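Local coordinates for uncharacterized protein (Pseudomonas syringae pv. tomato, PDB 3K4I) that is of unknown function but belongs to the RraA-like family and is found as an assembly of three chains, with magnesium ions bound in the model, at residues C[20-25]-C[170-176]; C[39-44]-C[177-181]; C[64-68]-C[147-151]; C[91-95]-C[118-122]; C[105-109]-C[127-133]. The contacts are given in a common frame with arbitrary orientation. Numbering follows the deposited sequence.

Contact 1 of 5, residues C[20-25]-C[170-176]; sequences CEHLDT and LMVCDGS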
# COMPACT_ATOMS: atom_id res chain seq x y z
N CYS C 20 -5.68 18.18 -19.05
CA CYS C 20 -5.39 17.43 -17.82
C CYS C 20 -4.73 16.06 -18.03
O CYS C 20 -4.24 15.44 -17.08
CB CYS C 20 -6.67 17.26 -17.01
SG CYS C 20 -7.09 18.70 -16.03
N GLU C 21 -4.71 15.60 -19.27
CA GLU C 21 -3.92 14.43 -19.69
C GLU C 21 -2.45 14.58 -19.37
O GLU C 21 -1.75 13.59 -19.17
CB GLU C 21 -4.04 14.20 -21.20
CG GLU C 21 -5.25 13.39 -21.66
CD GLU C 21 -5.31 13.24 -23.17
OE1 GLU C 21 -4.23 13.20 -23.85
OE2 GLU C 21 -6.45 13.17 -23.70
N HIS C 22 -1.96 15.82 -19.35
CA HIS C 22 -0.55 16.11 -19.14
C HIS C 22 -0.30 16.88 -17.85
O HIS C 22 0.77 17.50 -17.69
CB HIS C 22 0.04 16.90 -20.32
CG HIS C 22 -0.28 16.29 -21.66
ND1 HIS C 22 0.51 15.32 -22.23
CD2 HIS C 22 -1.29 16.52 -22.52
CE1 HIS C 22 -0.00 14.98 -23.40
NE2 HIS C 22 -1.10 15.69 -23.60
N LEU C 23 -1.27 16.85 -16.93
CA LEU C 23 -1.13 17.51 -15.65
C LEU C 23 -1.15 16.50 -14.51
O LEU C 23 -1.99 15.60 -14.50
CB LEU C 23 -2.21 18.58 -15.43
CG LEU C 23 -2.20 19.79 -16.37
CD1 LEU C 23 -3.39 20.73 -16.13
CD2 LEU C 23 -0.86 20.59 -16.35
N ASP C 24 -0.24 16.68 -13.57
CA ASP C 24 -0.12 15.85 -12.37
C ASP C 24 -1.01 16.42 -11.28
O ASP C 24 -1.29 17.63 -11.26
CB ASP C 24 1.32 15.94 -11.84
CG ASP C 24 2.35 15.32 -12.77
OD1 ASP C 24 3.54 15.68 -12.64
OD2 ASP C 24 2.01 14.46 -13.61
N THR C 25 -1.43 15.56 -10.35
CA THR C 25 -2.16 16.04 -9.17
C THR C 25 -1.43 17.15 -8.42
O THR C 25 -2.08 18.05 -7.88
CB THR C 25 -2.51 14.89 -8.21
OG1 THR C 25 -1.34 14.10 -7.97
CG2 THR C 25 -3.61 14.00 -8.84
N LEU C 170 -14.29 18.72 -11.34
CA LEU C 170 -13.24 18.08 -12.09
C LEU C 170 -12.38 17.20 -11.17
O LEU C 170 -11.77 17.70 -10.23
CB LEU C 170 -12.40 19.16 -12.78
CG LEU C 170 -11.10 18.69 -13.43
CD1 LEU C 170 -11.39 17.74 -14.58
CD2 LEU C 170 -10.30 19.91 -13.89
N MSE C 171 -12.28 15.90 -11.48
CA MSE C 171 -11.51 14.94 -10.64
C MSE C 171 -10.27 14.54 -11.40
O MSE C 171 -10.36 14.13 -12.59
CB MSE C 171 -12.31 13.65 -10.38
CG MSE C 171 -13.63 13.85 -9.67
SE MSE C 171 -13.44 14.66 -7.88
CE MSE C 171 -12.26 13.35 -7.01
N VAL C 172 -9.11 14.65 -10.74
CA VAL C 172 -7.85 14.20 -11.36
C VAL C 172 -7.14 13.36 -10.31
O VAL C 172 -7.02 13.77 -9.13
CB VAL C 172 -6.95 15.35 -11.82
CG1 VAL C 172 -5.66 14.76 -12.52
CG2 VAL C 172 -7.72 16.28 -12.81
N CYS C 173 -6.78 12.14 -10.72
CA CYS C 173 -6.20 11.17 -9.80
C CYS C 173 -5.03 10.49 -10.45
O CYS C 173 -5.11 10.16 -11.64
CB CYS C 173 -7.24 10.09 -9.45
SG CYS C 173 -8.82 10.74 -8.89
N ASP C 174 -3.98 10.25 -9.67
CA ASP C 174 -2.81 9.50 -10.12
C ASP C 174 -2.13 8.79 -8.96
O ASP C 174 -2.75 8.58 -7.90
CB ASP C 174 -1.83 10.42 -10.91
CG ASP C 174 -1.30 11.60 -10.09
OD1 ASP C 174 -1.32 11.60 -8.84
OD2 ASP C 174 -0.82 12.57 -10.73
N GLY C 175 -0.87 8.40 -9.14
CA GLY C 175 -0.14 7.68 -8.06
C GLY C 175 -0.05 8.42 -6.74
O GLY C 175 0.07 7.79 -5.66
N SER C 176 -0.13 9.75 -6.79
CA SER C 176 -0.05 10.56 -5.57
C SER C 176 -1.40 10.74 -4.85
O SER C 176 -1.45 11.31 -3.76
CB SER C 176 0.60 11.91 -5.90
OG SER C 176 1.90 11.71 -6.46
O HOH W 1 -0.49 12.38 -13.35
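An Asx turn at the end of strand 170-174 meets the N-terminus of helix 25-33, beside the interface with the second subunit. D174 makes the turn by accepting S176 N on OD1 at 3.0 Å. The same carboxylate reaches across to the helix: T25 N donates to D174 OD2 at 3.1 Å in an almost straight bond, and T25 OG1 donates to D174 OD1 at 2.6 Å. D24 occupies the N-cap position, yet its side chain makes no capping bond; the first amide of the helix is taken by D174, far away in sequence. The side chain of D24 comes within about 4 Å of a bound magnesium ion. Toward C20 and L170 the contact turns apolar. V172 points toward the loop, and C20 SG packs 4.1 Å from V172 CG2 and 4.0 Å from L170 CD2, while C20 O bonds to R52. S176 OG bonds to the backbone amide of I125 of the second subunit, so the turn is part of that interface. The two acidic side chains come close, D24 OD2 and D174 OD2 being 4.5 Å apart, and a water lies between them, donating to D174 OD2 at 2.6 Å and to D24 OD2 at 3.3 Å.

Contact 2 of 5, residues C[39-44]-C[177-181]; sequences GGLPGI and GCVVV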
# COMPACT_ATOMS: atom_id res chain seq x y z
N GLY C 39 -7.53 20.79 -2.20
CA GLY C 39 -8.23 19.86 -3.09
C GLY C 39 -7.94 18.39 -2.84
O GLY C 39 -8.63 17.55 -3.37
N GLY C 40 -6.92 18.08 -2.05
CA GLY C 40 -6.53 16.67 -1.88
C GLY C 40 -7.41 15.87 -0.96
O GLY C 40 -7.91 16.40 0.04
N LEU C 41 -7.62 14.60 -1.31
CA LEU C 41 -8.39 13.68 -0.48
C LEU C 41 -7.42 12.75 0.27
O LEU C 41 -7.01 11.70 -0.24
CB LEU C 41 -9.38 12.88 -1.36
CG LEU C 41 -10.44 13.70 -2.11
CD1 LEU C 41 -11.35 12.79 -2.89
CD2 LEU C 41 -11.30 14.48 -1.13
N PRO C 42 -7.03 13.12 1.51
CA PRO C 42 -5.94 12.32 2.10
C PRO C 42 -6.41 10.91 2.44
O PRO C 42 -7.56 10.73 2.79
CB PRO C 42 -5.56 13.10 3.37
CG PRO C 42 -6.80 13.88 3.71
CD PRO C 42 -7.55 14.15 2.43
N GLY C 43 -5.54 9.93 2.26
CA GLY C 43 -5.91 8.56 2.55
C GLY C 43 -6.59 7.81 1.43
O GLY C 43 -6.74 6.61 1.53
N ILE C 44 -6.99 8.50 0.35
CA ILE C 44 -7.62 7.81 -0.78
C ILE C 44 -6.53 7.48 -1.83
O ILE C 44 -6.15 8.32 -2.64
CB ILE C 44 -8.85 8.57 -1.37
CG1 ILE C 44 -9.92 8.79 -0.30
CG2 ILE C 44 -9.47 7.75 -2.56
CD1 ILE C 44 -11.25 9.35 -0.76
N GLY C 177 -2.48 10.24 -5.46
CA GLY C 177 -3.82 10.37 -4.89
C GLY C 177 -4.81 11.13 -5.75
O GLY C 177 -4.62 11.26 -7.00
N CYS C 178 -5.83 11.67 -5.11
CA CYS C 178 -6.95 12.32 -5.83
C CYS C 178 -7.12 13.80 -5.42
O CYS C 178 -7.07 14.15 -4.23
CB CYS C 178 -8.25 11.59 -5.55
SG CYS C 178 -8.13 9.75 -5.63
N VAL C 179 -7.39 14.63 -6.41
CA VAL C 179 -7.63 16.08 -6.22
C VAL C 179 -9.01 16.46 -6.76
O VAL C 179 -9.42 15.99 -7.85
CB VAL C 179 -6.56 16.93 -6.95
CG1 VAL C 179 -6.83 18.42 -6.80
CG2 VAL C 179 -5.17 16.62 -6.44
N VAL C 180 -9.74 17.27 -6.00
CA VAL C 180 -11.08 17.78 -6.40
C VAL C 180 -10.93 19.23 -6.82
O VAL C 180 -10.46 20.08 -6.04
CB VAL C 180 -12.11 17.76 -5.23
CG1 VAL C 180 -13.48 18.29 -5.70
CG2 VAL C 180 -12.20 16.35 -4.60
N VAL C 181 -11.30 19.53 -8.06
CA VAL C 181 -11.24 20.88 -8.57
C VAL C 181 -12.67 21.40 -8.73
O VAL C 181 -13.43 20.86 -9.55
CB VAL C 181 -10.51 20.93 -9.96
CG1 VAL C 181 -10.52 22.35 -10.56
CG2 VAL C 181 -9.08 20.40 -9.86
O HOH W 2 -5.80 11.07 -2.41
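Loop 39-44 runs antiparallel to strand 177-181 for the length of a single bridge, with G40 and V179 as its non-hydrogen-bonded pair. V180 N donates to G39 O at 2.9 Å and L41 N to C178 O at 3.0 Å. L41 points toward the strand, and its mt rotamer sets CG 4.0 Å from V180 CG2, which the t rotamer of V180 presents to it, and CD1 4.3 Å from C178 CB. I44 is also mt and brings CG2 to 3.9 Å from C178 SG, which the m rotamer of the cysteine places beside it. V179, in t, points away and packs on L32 of helix 25-33 and on M142 of the second subunit. Glycines do the rest: a CB on G39 would clash with V180 O, and G43 takes the positive phi of 86° in the type II turn from L41 to I44. G177, at phi 119°, could hardly carry a side chain either. A buried water accepts from C178 N at 2.8 Å and lies 2.6 Å from L41 O and 2.8 Å from I44 O. Backbone and water bonds thus take up G39 O, L41 N, L41 O and I44 O, and the side chains of L41, I44, C178 and V180 can build a largely apolar patch within this RraA-like domain.

Contact 3 of 5, residues C[64-68]-C[147-151]; sequences PVDAS and NRTQL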
# COMPACT_ATOMS: atom_id res chain seq x y z
N PRO C 64 -26.44 3.96 6.56
CA PRO C 64 -26.73 2.67 7.18
C PRO C 64 -27.91 1.93 6.55
O PRO C 64 -28.87 2.55 6.06
CB PRO C 64 -27.05 3.04 8.65
CG PRO C 64 -26.26 4.31 8.86
CD PRO C 64 -26.38 5.06 7.55
N VAL C 65 -27.85 0.60 6.61
CA VAL C 65 -28.96 -0.23 6.21
C VAL C 65 -30.23 0.13 6.97
O VAL C 65 -30.23 0.30 8.20
CB VAL C 65 -28.68 -1.73 6.42
CG1 VAL C 65 -29.93 -2.56 6.08
CG2 VAL C 65 -27.49 -2.16 5.55
N ASP C 66 -31.30 0.23 6.21
CA ASP C 66 -32.61 0.34 6.80
C ASP C 66 -33.57 -0.56 6.01
O ASP C 66 -33.93 -1.64 6.47
CB ASP C 66 -33.04 1.80 6.88
CG ASP C 66 -34.53 1.95 7.16
OD1 ASP C 66 -35.23 0.92 7.24
OD2 ASP C 66 -34.98 3.11 7.26
N ALA C 67 -33.97 -0.12 4.82
CA ALA C 67 -34.92 -0.86 3.97
C ALA C 67 -36.30 -1.04 4.61
O ALA C 67 -37.32 -0.86 3.94
CB ALA C 67 -34.33 -2.22 3.54
N SER C 68 -36.31 -1.41 5.90
CA SER C 68 -37.52 -1.84 6.60
C SER C 68 -38.06 -3.12 5.96
O SER C 68 -37.32 -3.84 5.29
CB SER C 68 -38.58 -0.74 6.61
OG SER C 68 -38.05 0.47 7.11
N ASN C 147 -26.59 -5.86 2.93
CA ASN C 147 -26.88 -5.90 4.38
C ASN C 147 -25.85 -5.21 5.27
O ASN C 147 -25.89 -5.37 6.49
CB ASN C 147 -27.11 -7.35 4.88
CG ASN C 147 -28.43 -7.95 4.41
OD1 ASN C 147 -28.56 -9.17 4.28
ND2 ASN C 147 -29.41 -7.10 4.15
N ARG C 148 -24.94 -4.43 4.68
CA ARG C 148 -23.92 -3.71 5.45
C ARG C 148 -24.03 -2.20 5.29
O ARG C 148 -23.89 -1.43 6.25
CB ARG C 148 -22.51 -4.20 5.11
CG ARG C 148 -22.27 -5.66 5.52
CD ARG C 148 -20.78 -6.06 5.43
NE ARG C 148 -20.55 -7.40 5.98
CZ ARG C 148 -20.70 -8.52 5.29
NH1 ARG C 148 -21.04 -8.48 4.01
NH2 ARG C 148 -20.49 -9.69 5.87
N THR C 149 -24.28 -1.78 4.06
CA THR C 149 -24.46 -0.36 3.75
C THR C 149 -25.44 -0.31 2.60
O THR C 149 -25.67 -1.33 1.96
CB THR C 149 -23.12 0.34 3.40
OG1 THR C 149 -23.32 1.76 3.41
CG2 THR C 149 -22.57 -0.11 2.06
N GLN C 150 -26.10 0.84 2.39
CA GLN C 150 -27.07 0.97 1.31
C GLN C 150 -27.00 2.35 0.67
O GLN C 150 -26.58 3.32 1.29
CB GLN C 150 -28.50 0.68 1.80
CG GLN C 150 -29.14 1.82 2.53
CD GLN C 150 -30.55 1.55 3.01
OE1 GLN C 150 -30.93 0.40 3.32
NE2 GLN C 150 -31.33 2.62 3.13
N LEU C 151 -27.36 2.41 -0.61
CA LEU C 151 -27.39 3.69 -1.31
C LEU C 151 -28.41 4.64 -0.70
O LEU C 151 -29.55 4.24 -0.40
CB LEU C 151 -27.73 3.49 -2.78
CG LEU C 151 -26.59 2.88 -3.55
CD1 LEU C 151 -27.10 2.20 -4.82
CD2 LEU C 151 -25.56 3.95 -3.88
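V65 lays its CG2 methyl against the backbone of the loop that leads into strand 150-154, 3.5 Å from both N147 C and R148 C and 3.6 Å from T149 N. Here a side chain packs on flat peptide groups, and the CA-to-CB bonds of N147, R148 and T149 point away. The polar link comes from Q150, whose CA-to-CB bond points toward the loop: with chi1 in p and chi2 in t, its CG passes 3.6 Å from P64 O and its amide extends to D66, where OE1 accepts D66 N at 2.9 Å in a nearly linear bond. A67 N lies 3.4 Å from the same Q150 OE1. The contact continues the antiparallel pairing of strands 53-63 and 150-154, through backbone bonding of Q150 with Q63, and Q150 NE2 also bonds to the Q63 side chain. On the far side R148 forms salt bridges with D33 and D38 of the third subunit, and T149 OG1 bonds to N91. One glutamine holding a backbone amide, plus one valine methyl on peptide planes, makes for a light, solvent-facing attachment, consistent with a loop that is probably disordered beyond S68, where residues 69-74 are not modelled.

Contact 4 of 5, residues C[91-95]-C[118-122]; sequences NSGRH and IDGVA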
# COMPACT_ATOMS: atom_id res chain seq x y z
N ASN C 91 -18.70 6.27 1.66
CA ASN C 91 -19.28 5.26 2.53
C ASN C 91 -18.71 5.41 3.95
O ASN C 91 -18.35 4.40 4.62
CB ASN C 91 -19.04 3.86 1.95
CG ASN C 91 -19.76 2.76 2.72
OD1 ASN C 91 -20.86 2.98 3.26
ND2 ASN C 91 -19.13 1.59 2.81
N SER C 92 -18.59 6.67 4.38
CA SER C 92 -18.15 7.00 5.74
C SER C 92 -16.78 6.42 6.09
O SER C 92 -16.51 6.05 7.27
CB SER C 92 -19.19 6.49 6.74
OG SER C 92 -20.45 7.09 6.51
N GLY C 93 -15.93 6.27 5.08
CA GLY C 93 -14.59 5.72 5.28
C GLY C 93 -14.55 4.30 5.81
O GLY C 93 -13.54 3.89 6.36
N ARG C 94 -15.66 3.57 5.66
CA ARG C 94 -15.77 2.22 6.20
C ARG C 94 -14.83 1.20 5.55
O ARG C 94 -14.61 1.21 4.33
CB ARG C 94 -17.22 1.71 6.19
CG ARG C 94 -18.14 2.48 7.16
CD ARG C 94 -19.60 2.08 7.06
NE ARG C 94 -19.83 0.67 7.35
CZ ARG C 94 -21.01 0.07 7.27
NH1 ARG C 94 -22.10 0.76 6.92
NH2 ARG C 94 -21.12 -1.22 7.56
N HIS C 95 -14.25 0.36 6.40
CA HIS C 95 -13.34 -0.70 5.96
C HIS C 95 -13.99 -2.08 6.03
O HIS C 95 -13.38 -3.07 5.60
CB HIS C 95 -12.03 -0.69 6.79
CG HIS C 95 -11.03 0.33 6.34
ND1 HIS C 95 -11.13 1.67 6.65
CD2 HIS C 95 -9.90 0.21 5.60
CE1 HIS C 95 -10.10 2.33 6.14
NE2 HIS C 95 -9.35 1.46 5.48
N ILE C 118 -13.00 6.25 -3.90
CA ILE C 118 -13.82 5.72 -2.79
C ILE C 118 -13.35 6.15 -1.41
O ILE C 118 -12.22 5.87 -1.01
CB ILE C 118 -13.92 4.18 -2.81
CG1 ILE C 118 -14.32 3.68 -4.20
CG2 ILE C 118 -14.95 3.70 -1.80
CD1 ILE C 118 -14.27 2.17 -4.34
N ASP C 119 -14.27 6.82 -0.71
CA ASP C 119 -14.10 7.12 0.72
C ASP C 119 -14.63 5.87 1.42
O ASP C 119 -15.76 5.83 1.90
CB ASP C 119 -14.88 8.40 1.07
CG ASP C 119 -15.03 8.63 2.57
OD1 ASP C 119 -14.10 8.32 3.30
OD2 ASP C 119 -16.10 9.14 2.98
N GLY C 120 -13.79 4.84 1.46
CA GLY C 120 -14.22 3.49 1.75
C GLY C 120 -13.29 2.53 1.04
O GLY C 120 -12.19 2.91 0.63
N VAL C 121 -13.72 1.29 0.90
CA VAL C 121 -12.87 0.25 0.31
C VAL C 121 -13.55 -0.49 -0.85
O VAL C 121 -14.77 -0.36 -1.05
CB VAL C 121 -12.37 -0.74 1.39
CG1 VAL C 121 -11.49 -0.00 2.40
CG2 VAL C 121 -13.53 -1.49 2.08
N ALA C 122 -12.74 -1.21 -1.63
CA ALA C 122 -13.23 -1.95 -2.81
C ALA C 122 -12.84 -3.41 -2.75
O ALA C 122 -11.87 -3.77 -2.07
CB ALA C 122 -12.67 -1.31 -4.10
O HOH W 3 -16.26 1.02 2.22
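One carbonyl oxygen, D119 O, accepts two amides of the same tight turn: N91 N at 3.0 Å and G93 N at 3.2 Å. The turn, N91 to R94, is of the rarer type I', with S92 and G93 both at positive phi, and is closed by R94 N donating to N91 O at 3.0 Å. D119 itself is the centre of an inverse gamma turn. These bonds join the C-terminal ends of the neighbouring parallel strands 85-90 and 115-119, which helix 102-110 connects in a beta-alpha-beta crossover. Beyond them G120 CA makes a CH···O contact of 3.5 Å with R94 O; a CB on G120 would be crowded by N91 CB and I118. The D119 carboxylate lies against the turn, but its bonds go to S90 and, as a salt bridge, to R138. V121 points toward the loop, its CG1 3.6 Å from H95 CD2. N91 OD1 bonds to T149 OG1, and a water bridges the segments, accepting from N91 ND2 (3.0 Å) and V121 N (2.9 Å) and donating to R94 O (2.7 Å).

Contact 5 of 5, residues C[105-109]-C[127-133]; sequences THFAL and TVINCNY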
# COMPACT_ATOMS: atom_id res chain seq x y z
N THR C 105 -16.66 -2.73 -12.26
CA THR C 105 -15.44 -2.51 -13.05
C THR C 105 -15.66 -2.84 -14.52
O THR C 105 -15.34 -2.05 -15.37
CB THR C 105 -14.29 -3.38 -12.56
OG1 THR C 105 -14.01 -3.06 -11.19
CG2 THR C 105 -13.06 -3.19 -13.40
N HIS C 106 -16.19 -4.02 -14.81
CA HIS C 106 -16.51 -4.37 -16.19
C HIS C 106 -17.51 -3.41 -16.80
O HIS C 106 -17.39 -3.04 -17.97
CB HIS C 106 -16.98 -5.83 -16.33
CG HIS C 106 -15.89 -6.82 -16.08
ND1 HIS C 106 -14.88 -7.05 -16.98
CD2 HIS C 106 -15.64 -7.63 -15.02
CE1 HIS C 106 -14.05 -7.96 -16.49
NE2 HIS C 106 -14.49 -8.32 -15.30
N PHE C 107 -18.51 -3.02 -16.02
CA PHE C 107 -19.48 -2.04 -16.52
C PHE C 107 -18.79 -0.72 -16.89
O PHE C 107 -19.01 -0.18 -18.00
CB PHE C 107 -20.59 -1.79 -15.50
CG PHE C 107 -21.67 -0.89 -16.04
CD1 PHE C 107 -22.79 -1.44 -16.64
CD2 PHE C 107 -21.52 0.49 -16.01
CE1 PHE C 107 -23.79 -0.63 -17.20
CE2 PHE C 107 -22.50 1.32 -16.56
CZ PHE C 107 -23.65 0.77 -17.12
N ALA C 108 -17.97 -0.20 -15.97
CA ALA C 108 -17.23 1.06 -16.20
C ALA C 108 -16.46 1.01 -17.53
O ALA C 108 -16.48 1.97 -18.31
CB ALA C 108 -16.28 1.32 -15.07
N LEU C 109 -15.74 -0.09 -17.73
CA LEU C 109 -14.93 -0.26 -18.94
C LEU C 109 -15.74 -0.34 -20.21
O LEU C 109 -15.23 -0.06 -21.31
CB LEU C 109 -14.04 -1.50 -18.82
CG LEU C 109 -12.71 -1.37 -18.07
CD1 LEU C 109 -11.71 -2.28 -18.79
CD2 LEU C 109 -12.19 0.09 -18.00
N THR C 127 -9.26 -8.24 -10.42
CA THR C 127 -9.99 -7.89 -11.65
C THR C 127 -9.70 -6.45 -12.05
O THR C 127 -9.43 -6.13 -13.22
CB THR C 127 -11.51 -8.11 -11.47
OG1 THR C 127 -11.75 -9.51 -11.33
CG2 THR C 127 -12.29 -7.59 -12.68
N VAL C 128 -9.74 -5.58 -11.05
CA VAL C 128 -9.48 -4.16 -11.26
C VAL C 128 -8.06 -3.95 -11.82
O VAL C 128 -7.87 -3.20 -12.80
CB VAL C 128 -9.65 -3.38 -9.95
CG1 VAL C 128 -9.31 -1.95 -10.15
CG2 VAL C 128 -11.11 -3.48 -9.45
N ILE C 129 -7.09 -4.64 -11.24
CA ILE C 129 -5.72 -4.62 -11.74
C ILE C 129 -5.63 -5.21 -13.15
O ILE C 129 -5.00 -4.61 -14.03
CB ILE C 129 -4.71 -5.36 -10.80
CG1 ILE C 129 -4.64 -4.66 -9.43
CG2 ILE C 129 -3.30 -5.40 -11.41
CD1 ILE C 129 -3.86 -5.46 -8.37
N ASN C 130 -6.27 -6.36 -13.36
CA ASN C 130 -6.22 -7.04 -14.65
C ASN C 130 -6.81 -6.18 -15.76
O ASN C 130 -6.32 -6.20 -16.90
CB ASN C 130 -6.94 -8.39 -14.60
CG ASN C 130 -6.74 -9.18 -15.87
OD1 ASN C 130 -5.61 -9.44 -16.28
ND2 ASN C 130 -7.84 -9.56 -16.51
N CYS C 131 -7.84 -5.42 -15.40
CA CYS C 131 -8.54 -4.49 -16.30
C CYS C 131 -7.84 -3.15 -16.43
O CYS C 131 -8.27 -2.31 -17.23
CB CYS C 131 -9.96 -4.24 -15.82
SG CYS C 131 -11.04 -5.67 -16.08
N ASN C 132 -6.81 -2.93 -15.61
CA ASN C 132 -6.08 -1.65 -15.56
C ASN C 132 -7.02 -0.46 -15.33
O ASN C 132 -6.88 0.59 -15.96
CB ASN C 132 -5.25 -1.42 -16.84
CG ASN C 132 -4.11 -0.39 -16.64
OD1 ASN C 132 -3.90 0.50 -17.47
ND2 ASN C 132 -3.39 -0.53 -15.55
N TYR C 133 -7.99 -0.65 -14.44
CA TYR C 133 -9.02 0.36 -14.18
C TYR C 133 -8.55 1.31 -13.07
O TYR C 133 -8.07 0.86 -12.03
CB TYR C 133 -10.32 -0.31 -13.75
CG TYR C 133 -11.42 0.70 -13.48
CD1 TYR C 133 -12.00 1.41 -14.54
CD2 TYR C 133 -11.90 0.94 -12.18
CE1 TYR C 133 -12.98 2.34 -14.34
CE2 TYR C 133 -12.92 1.88 -11.96
CZ TYR C 133 -13.46 2.57 -13.06
OH TYR C 133 -14.46 3.50 -12.88
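Segment 105-109 is a turn and more of helix 102-110, with L109 N donating to T105 O at 3.1 Å; segment 127-133 carries the last turn of helix 125-130 and its exit. The backbones come nearest at T105 and V128, whose CA atoms are 6.4 Å apart. The second helix closes in a Schellman motif: N132 takes a positive phi of 54°, Y133 N bonds back to V128 O at 3.0 Å and N132 N to I129 O at 2.9 Å. This exit directs Y133 onto the first helix, where its CE1 lies 3.5 Å from A108 CB and its CD1 3.7 Å from L109 CD2. T105 touches V128, C131 and Y133, with CG2 4.1 Å from C131 CB and OG1 3.4 Å from V128 CG2, the hydroxyl being bonded to G101 O. L109 CD1 packs 4.0 Å from C131 CB, and the H106 ring lies obliquely by C131, with SG 4.4 Å from its centroid. Y133 OH reaches T116 on strand 115-119, which follows the first helix and precedes the second. Such side-by-side packing is typical of successive beta-alpha-beta crossovers, here through parallel strands 85-90, 115-119 and 135-137.

Contacts 1 and 2 are buried near the centre of the chain and share a hairpin: strands 170-174 and 177-181 pair through bonds such as V172 O to V179 N, and both contacts reach the second subunit. Contact 3 lies at the surface, its centre about 26 Å from the centre of the chain, with contacts 4 and 5 partly buried in between. Contacts 3 and 4 are joined by T149 to N91 and R148 to R94, while I44 of contact 2 packs on strand 115-119 of contact 4. Chemistry follows place: a shared carboxylate in contact 1, backbone bridging with water in contacts 2 and 4, a lone side-chain-to-amide bond in contact 3, and chiefly apolar helix packing in contact 5.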